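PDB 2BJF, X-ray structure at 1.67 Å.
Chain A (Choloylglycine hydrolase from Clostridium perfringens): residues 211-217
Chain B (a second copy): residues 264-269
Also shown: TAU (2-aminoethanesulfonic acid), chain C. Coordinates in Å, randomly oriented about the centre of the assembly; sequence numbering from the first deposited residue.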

# COMPACT_ATOMS: atom_id res chain seq x y z
N GLY A 211 14.15 -11.12 2.08
CA GLY A 211 14.67 -11.10 0.71
C GLY A 211 15.09 -9.69 0.33
O GLY A 211 14.90 -8.75 1.10
N GLN A 212 15.65 -9.55 -0.87
CA GLN A 212 16.06 -8.25 -1.37
C GLN A 212 14.86 -7.37 -1.72
O GLN A 212 13.84 -7.87 -2.19
CB GLN A 212 16.96 -8.40 -2.60
CG GLN A 212 18.35 -8.99 -2.32
CD GLN A 212 19.17 -8.15 -1.34
OE1 GLN A 212 19.86 -8.70 -0.48
NE2 GLN A 212 19.11 -6.83 -1.47
N GLY A 213 15.00 -6.07 -1.46
CA GLY A 213 14.00 -5.09 -1.87
C GLY A 213 13.19 -4.44 -0.76
O GLY A 213 12.19 -3.77 -1.03
N THR A 214 13.62 -4.61 0.49
CA THR A 214 12.85 -4.11 1.64
C THR A 214 12.76 -2.59 1.73
O THR A 214 11.85 -2.05 2.36
CB THR A 214 13.40 -4.66 2.97
OG1 THR A 214 14.79 -4.35 3.09
CG2 THR A 214 13.20 -6.17 3.05
N GLY A 215 13.69 -1.89 1.08
CA GLY A 215 13.71 -0.43 1.09
C GLY A 215 12.59 0.22 0.30
O GLY A 215 12.21 1.36 0.57
N LEU A 216 12.05 -0.51 -0.69
CA LEU A 216 11.00 0.02 -1.56
C LEU A 216 9.58 -0.41 -1.20
O LEU A 216 8.63 -0.10 -1.92
CB LEU A 216 11.29 -0.32 -3.03
CG LEU A 216 12.43 0.38 -3.76
CD1 LEU A 216 12.41 -0.01 -5.23
CD2 LEU A 216 12.35 1.90 -3.62
N VAL A 217 9.43 -1.12 -0.08
CA VAL A 217 8.11 -1.51 0.40
C VAL A 217 7.24 -0.25 0.55
O VAL A 217 7.66 0.74 1.15
CB VAL A 217 8.18 -2.34 1.70
CG1 VAL A 217 6.79 -2.62 2.26
CG2 VAL A 217 8.92 -3.65 1.44
N GLY B 264 19.81 -0.96 -10.64
CA GLY B 264 19.90 0.26 -9.84
C GLY B 264 18.96 0.37 -8.65
O GLY B 264 19.29 1.03 -7.67
N SER B 265 17.79 -0.26 -8.74
CA SER B 265 16.72 -0.06 -7.75
C SER B 265 16.61 -1.13 -6.67
O SER B 265 15.94 -0.92 -5.65
CB SER B 265 15.36 0.14 -8.44
OG SER B 265 15.16 -0.81 -9.47
N THR B 266 17.24 -2.28 -6.89
CA THR B 266 17.33 -3.33 -5.87
C THR B 266 18.80 -3.53 -5.51
O THR B 266 19.48 -4.41 -6.05
CB THR B 266 16.66 -4.65 -6.33
OG1 THR B 266 15.32 -4.38 -6.75
CG2 THR B 266 16.63 -5.68 -5.20
N ARG B 267 19.28 -2.70 -4.59
CA ARG B 267 20.69 -2.69 -4.19
C ARG B 267 20.92 -3.54 -2.95
O ARG B 267 20.26 -3.35 -1.93
CB ARG B 267 21.17 -1.26 -3.95
CG ARG B 267 21.00 -0.32 -5.15
CD ARG B 267 22.09 -0.50 -6.19
NE ARG B 267 23.35 0.12 -5.79
CZ ARG B 267 24.47 0.12 -6.51
NH1 ARG B 267 24.51 -0.49 -7.69
NH2 ARG B 267 25.56 0.72 -6.04
N THR B 268 21.87 -4.46 -3.04
CA THR B 268 22.26 -5.30 -1.91
C THR B 268 23.08 -4.48 -0.91
O THR B 268 23.50 -3.36 -1.21
CB THR B 268 23.09 -6.52 -2.36
OG1 THR B 268 24.34 -6.09 -2.90
CG2 THR B 268 22.33 -7.34 -3.41
N VAL B 269 23.31 -5.04 0.28
CA VAL B 269 24.13 -4.38 1.30
C VAL B 269 25.59 -4.22 0.86
O VAL B 269 26.32 -3.38 1.39
CB VAL B 269 24.05 -5.07 2.70
CG1 VAL B 269 22.63 -5.00 3.25
CG2 VAL B 269 24.53 -6.52 2.63
C1 TAU C . 17.88 -12.22 -0.13
C2 TAU C . 17.94 -12.45 -1.37
N1 TAU C . 18.10 -11.97 1.07
S TAU C . 16.68 -12.95 -2.16
O1 TAU C . 15.91 -13.91 -1.34
O2 TAU C . 15.82 -11.80 -2.52
O3 TAU C . 17.14 -13.62 -3.40
O HOH W 1 17.59 -4.12 -2.01
O HOH W 2 21.94 -7.60 0.84

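No hydrogen bond passes directly between these two stretches; the polar connections run through two waters, both of which engage the side-chain amide of A:Gln212. Water 1 donates to B:Arg267 O at 2.8 Å and accepts two weak bonds, from A:Gln212 NE2 at 3.2 Å and from A:Gly213 N at 3.3 Å. Water 2 donates to A:Gln212 OE1 at 2.7 Å and accepts from B:Val269 N at 3.0 Å. The two ends of one amide are thus linked through water to the carbonyl of B:Arg267 and the amide N of B:Val269, with B:Thr268 between them, although A:Gln212 NE2 itself lies 3.7 Å from B:Arg267 O, too far for a direct bond.

The direct contacts are van der Waals in character, and the two stretches together bury 238 Å². A:Gln212 contributes the largest share, 71 Å², with its CA-to-CB bond directed toward chain B and chi1 and chi2 both m. Its CB packs 3.8 Å from B:Thr266 CG2, while farther out its NE2 comes within 3.5 Å of B:Thr268 CA. The backbones draw nearest where A:Gly213 CA and B:Thr266 CA are 5.5 Å apart. At phi/psi 110/13, a CB on A:Gly213 would be jammed against the preceding carbonyl oxygen, so the local backbone alone calls for glycine.

A second patch forms at A:Leu216, whose CD1 sits 3.7 Å from B:Ser265 O and 4.4 Å from B:Ser265 CB. The bond from A:Leu216 N to A:Gly213 O, 3.3 Å long, closes a turn within chain A.

The ligand TAU (taurine, 2-aminoethanesulfonic acid) meets the backbone of A:Gln212: its N donates to TAU O2 at 2.8 Å with a nearly linear angle of 173°. The same residue therefore binds ligand through its main chain and reaches the second copy through its side chain.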